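Local coordinates for Polyphosphate:AMP phosphotransferase (PDB 3CZP), which transfers phosphate from inorganic polyphosphate to AMP to make ADP, and less efficiently to GMP, working as a magnesium-dependent homodimer, at residues 148-160 with 203-216. Numbering follows the deposited sequence.
Sequences LLFKFWFHLSKKQ and TSRDYAPWYVVEGA. With ACT (acetate ion), chain D; ACT (acetate ion), chain E.
K151 lies across the indole of W210 at about a right angle. Its CB sits over the six-membered ring, 3.6 Å from the centroid, a CH-pi contact 12° off the normal. CG comes near P209 O, and CD passes the rim beside W210 CE2 and NE1. The chain then bends at chi3 (-104°), which brings CE to A208 O and NZ to T203 O at 2.6 Å, above the carbonyl plane. E139, by a salt bridge, and the hydroxyl of Y111 also hold this ammonium. W210 NE1, itself a donor, turns instead to T203 OG1 (2.8 Å), almost in the ring plane; T203 OG1 is also bonded to V199 O. The backbones run parallel, 148-155 beside the edge strand 210-214 of the 2-3-1-4-5 sheet, in keeping with the P-loop kinase-like fold of PPK2 domains. The ladder climbs from Y211 N on K151 O (2.8 Å) through W153 and V213 to G215 N on H155 O. On the face shared with helix 218-238, F152 CD1 packs on Y211 CB (3.7 Å), the two rings 33° apart; Y211 OH donates to an acetate ion, probably from the crystallisation liquor. Past the strands, Q160 NE2 gives a nearly straight bond to E214 OE2 (2.7 Å), its acceptor in the amide plane, while Q160 OE1 takes S157 N within a capping box that starts helix 158-163.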
# COMPACT_ATOMS: atom_id res chain seq x y z
N LEU A 148 3.78 20.65 5.87
CA LEU A 148 4.53 21.34 6.90
C LEU A 148 5.73 20.50 7.34
O LEU A 148 5.59 19.48 7.98
CB LEU A 148 3.61 21.66 8.10
CG LEU A 148 4.22 22.42 9.27
CD1 LEU A 148 4.62 23.85 8.88
CD2 LEU A 148 3.26 22.38 10.50
N LEU A 149 6.91 21.01 6.99
CA LEU A 149 8.14 20.27 7.06
C LEU A 149 9.09 20.92 8.05
O LEU A 149 9.55 22.07 7.87
CB LEU A 149 8.81 20.24 5.69
CG LEU A 149 10.21 19.59 5.67
CD1 LEU A 149 10.16 18.12 6.12
CD2 LEU A 149 10.81 19.65 4.30
N PHE A 150 9.36 20.21 9.11
CA PHE A 150 10.35 20.63 10.10
C PHE A 150 11.63 19.81 9.93
O PHE A 150 11.54 18.59 9.75
CB PHE A 150 9.80 20.34 11.51
CG PHE A 150 8.61 21.15 11.89
CD1 PHE A 150 8.77 22.41 12.53
CD2 PHE A 150 7.31 20.66 11.71
CE1 PHE A 150 7.65 23.13 12.93
CE2 PHE A 150 6.22 21.40 12.08
CZ PHE A 150 6.39 22.63 12.68
N LYS A 151 12.81 20.43 10.03
CA LYS A 151 14.07 19.69 10.08
C LYS A 151 14.91 20.09 11.33
O LYS A 151 15.29 21.25 11.49
CB LYS A 151 14.88 19.90 8.80
CG LYS A 151 14.08 19.74 7.52
CD LYS A 151 14.95 19.84 6.35
CE LYS A 151 14.83 21.19 5.66
NZ LYS A 151 15.79 21.14 4.66
N PHE A 152 15.24 19.12 12.17
CA PHE A 152 15.95 19.40 13.37
C PHE A 152 17.28 18.72 13.32
O PHE A 152 17.38 17.51 13.07
CB PHE A 152 15.18 18.96 14.64
CG PHE A 152 13.92 19.71 14.87
CD1 PHE A 152 13.92 20.97 15.44
CD2 PHE A 152 12.70 19.12 14.55
CE1 PHE A 152 12.71 21.63 15.65
CE2 PHE A 152 11.49 19.77 14.81
CZ PHE A 152 11.50 21.00 15.32
N TRP A 153 18.30 19.53 13.57
CA TRP A 153 19.65 19.07 13.75
C TRP A 153 20.06 19.22 15.21
O TRP A 153 20.26 20.32 15.71
CB TRP A 153 20.60 19.88 12.84
CG TRP A 153 22.08 19.52 13.03
CD1 TRP A 153 22.87 19.87 14.06
CD2 TRP A 153 22.89 18.76 12.15
NE1 TRP A 153 24.12 19.34 13.92
CE2 TRP A 153 24.16 18.66 12.73
CE3 TRP A 153 22.66 18.13 10.93
CZ2 TRP A 153 25.21 18.02 12.10
CZ3 TRP A 153 23.72 17.46 10.33
CH2 TRP A 153 24.95 17.42 10.90
N PHE A 154 20.17 18.09 15.89
CA PHE A 154 20.59 17.98 17.27
C PHE A 154 22.11 18.03 17.33
O PHE A 154 22.80 17.17 16.73
CB PHE A 154 20.08 16.66 17.86
CG PHE A 154 18.58 16.64 18.05
CD1 PHE A 154 18.01 16.87 19.29
CD2 PHE A 154 17.73 16.47 16.95
CE1 PHE A 154 16.64 16.92 19.44
CE2 PHE A 154 16.33 16.47 17.12
CZ PHE A 154 15.80 16.70 18.34
N HIS A 155 22.64 19.04 18.02
CA HIS A 155 24.06 19.31 17.98
C HIS A 155 24.79 19.07 19.30
O HIS A 155 24.26 19.37 20.36
CB HIS A 155 24.30 20.77 17.62
CG HIS A 155 25.70 21.03 17.21
ND1 HIS A 155 26.31 20.36 16.18
CD2 HIS A 155 26.64 21.86 17.73
CE1 HIS A 155 27.55 20.78 16.05
NE2 HIS A 155 27.78 21.69 16.99
N LEU A 156 26.04 18.61 19.19
CA LEU A 156 27.01 18.73 20.27
C LEU A 156 28.28 19.20 19.64
O LEU A 156 28.55 18.92 18.48
CB LEU A 156 27.25 17.39 20.98
CG LEU A 156 26.14 16.66 21.75
CD1 LEU A 156 26.63 15.24 22.13
CD2 LEU A 156 25.67 17.48 22.96
N SER A 157 29.07 19.94 20.41
CA SER A 157 30.42 20.27 19.99
C SER A 157 31.31 19.08 20.22
O SER A 157 30.97 18.11 20.90
CB SER A 157 30.96 21.52 20.71
OG SER A 157 31.16 21.25 22.07
N LYS A 158 32.48 19.17 19.63
CA LYS A 158 33.46 18.10 19.72
C LYS A 158 33.74 17.76 21.17
O LYS A 158 33.71 16.59 21.53
CB LYS A 158 34.72 18.52 18.99
CG LYS A 158 35.67 17.38 18.71
CD LYS A 158 36.72 17.87 17.78
CE LYS A 158 37.77 16.80 17.45
NZ LYS A 158 37.33 15.80 16.43
N LYS A 159 34.00 18.81 21.97
CA LYS A 159 34.25 18.74 23.42
C LYS A 159 33.09 18.12 24.18
O LYS A 159 33.29 17.35 25.11
CB LYS A 159 34.49 20.15 23.98
CG LYS A 159 35.93 20.48 24.25
CD LYS A 159 36.10 21.82 25.00
CE LYS A 159 37.42 22.53 24.61
NZ LYS A 159 38.50 21.56 24.26
N GLN A 160 31.87 18.48 23.78
CA GLN A 160 30.65 17.95 24.42
C GLN A 160 30.49 16.48 24.04
O GLN A 160 30.28 15.65 24.89
CB GLN A 160 29.41 18.76 24.01
CG GLN A 160 29.23 20.12 24.74
CD GLN A 160 28.18 21.02 24.07
OE1 GLN A 160 27.87 20.89 22.89
NE2 GLN A 160 27.63 21.93 24.84
N THR A 203 20.01 23.59 2.05
CA THR A 203 18.66 23.04 2.16
C THR A 203 17.83 23.71 3.23
O THR A 203 16.68 23.31 3.47
CB THR A 203 18.71 21.52 2.41
OG1 THR A 203 19.38 21.29 3.65
CG2 THR A 203 19.40 20.80 1.22
N SER A 204 18.38 24.72 3.87
CA SER A 204 17.59 25.54 4.77
C SER A 204 16.89 26.62 3.96
O SER A 204 17.51 27.48 3.42
CB SER A 204 18.45 26.16 5.87
OG SER A 204 17.57 26.51 6.96
N ARG A 205 15.57 26.57 3.90
CA ARG A 205 14.76 27.47 3.09
C ARG A 205 13.74 28.11 3.99
O ARG A 205 13.46 27.61 5.10
CB ARG A 205 14.02 26.70 1.99
CG ARG A 205 14.91 26.14 0.96
CD ARG A 205 15.32 27.25 0.05
NE ARG A 205 16.20 26.78 -1.01
CZ ARG A 205 17.51 26.65 -0.90
NH1 ARG A 205 18.11 26.98 0.21
NH2 ARG A 205 18.20 26.25 -1.95
N ASP A 206 13.18 29.21 3.53
CA ASP A 206 12.19 29.95 4.32
C ASP A 206 10.92 29.09 4.60
O ASP A 206 10.31 29.17 5.69
CB ASP A 206 11.80 31.24 3.59
CG ASP A 206 12.90 32.32 3.66
OD1 ASP A 206 13.96 32.13 4.37
OD2 ASP A 206 12.70 33.36 2.97
N TYR A 207 10.55 28.27 3.63
CA TYR A 207 9.37 27.36 3.78
C TYR A 207 9.71 26.03 4.44
O TYR A 207 8.83 25.25 4.71
CB TYR A 207 8.75 27.10 2.40
CG TYR A 207 9.75 26.58 1.42
CD1 TYR A 207 10.12 25.26 1.42
CD2 TYR A 207 10.41 27.44 0.55
CE1 TYR A 207 11.06 24.78 0.60
CE2 TYR A 207 11.34 26.95 -0.32
CZ TYR A 207 11.63 25.63 -0.30
OH TYR A 207 12.57 25.17 -1.12
N ALA A 208 10.99 25.73 4.65
CA ALA A 208 11.39 24.53 5.35
C ALA A 208 12.83 24.75 5.93
O ALA A 208 13.83 24.34 5.33
CB ALA A 208 11.30 23.34 4.43
N PRO A 209 12.91 25.48 7.06
CA PRO A 209 14.18 25.82 7.70
C PRO A 209 14.82 24.61 8.37
O PRO A 209 14.13 23.67 8.77
CB PRO A 209 13.76 26.82 8.77
CG PRO A 209 12.38 27.21 8.44
CD PRO A 209 11.78 26.09 7.78
N TRP A 210 16.14 24.67 8.55
CA TRP A 210 16.80 23.75 9.48
C TRP A 210 16.82 24.44 10.83
O TRP A 210 17.16 25.64 10.92
CB TRP A 210 18.25 23.45 9.06
CG TRP A 210 18.38 22.32 8.17
CD1 TRP A 210 18.50 22.35 6.82
CD2 TRP A 210 18.39 20.95 8.55
NE1 TRP A 210 18.61 21.07 6.32
CE2 TRP A 210 18.55 20.19 7.37
CE3 TRP A 210 18.27 20.28 9.77
CZ2 TRP A 210 18.58 18.81 7.38
CZ3 TRP A 210 18.33 18.88 9.78
CH2 TRP A 210 18.46 18.17 8.60
N TYR A 211 16.57 23.68 11.88
CA TYR A 211 16.67 24.22 13.25
C TYR A 211 17.80 23.46 13.94
O TYR A 211 17.70 22.26 14.12
CB TYR A 211 15.34 24.04 13.96
CG TYR A 211 14.16 24.77 13.33
CD1 TYR A 211 13.98 26.11 13.53
CD2 TYR A 211 13.24 24.11 12.53
CE1 TYR A 211 12.92 26.79 12.97
CE2 TYR A 211 12.17 24.76 11.97
CZ TYR A 211 12.04 26.12 12.20
OH TYR A 211 10.95 26.83 11.66
N VAL A 212 18.87 24.17 14.29
CA VAL A 212 20.01 23.59 14.98
C VAL A 212 19.78 23.76 16.48
O VAL A 212 19.68 24.88 17.00
CB VAL A 212 21.35 24.23 14.55
CG1 VAL A 212 22.52 23.59 15.34
CG2 VAL A 212 21.55 24.10 13.01
N VAL A 213 19.61 22.65 17.16
CA VAL A 213 19.25 22.68 18.59
C VAL A 213 20.38 22.07 19.37
O VAL A 213 20.71 20.90 19.15
CB VAL A 213 17.97 21.86 18.85
CG1 VAL A 213 17.55 21.95 20.37
CG2 VAL A 213 16.83 22.34 17.91
N GLU A 214 20.99 22.84 20.27
CA GLU A 214 22.04 22.31 21.14
C GLU A 214 21.50 21.20 22.06
O GLU A 214 20.51 21.39 22.79
CB GLU A 214 22.69 23.44 21.97
CG GLU A 214 23.92 22.92 22.72
CD GLU A 214 24.72 24.01 23.42
OE1 GLU A 214 24.38 25.21 23.26
OE2 GLU A 214 25.71 23.65 24.12
N GLY A 215 22.14 20.05 22.04
CA GLY A 215 21.60 18.87 22.69
C GLY A 215 22.19 18.50 24.04
O GLY A 215 21.88 17.43 24.59
N ALA A 216 23.03 19.36 24.59
CA ALA A 216 23.77 19.04 25.78
C ALA A 216 22.81 19.05 26.97
O ALA A 216 22.91 18.21 27.83
CB ALA A 216 24.94 20.00 25.97
C ACT D . 13.49 30.41 -0.16
O ACT D . 14.29 30.59 0.80
OXT ACT D . 13.99 30.04 -1.26
CH3 ACT D . 12.00 30.62 -0.05
C ACT E . 8.22 25.72 9.11
O ACT E . 8.42 25.89 10.33
OXT ACT E . 8.58 24.61 8.69
CH3 ACT E . 7.61 26.78 8.21
O HOH W 1 6.95 23.69 5.58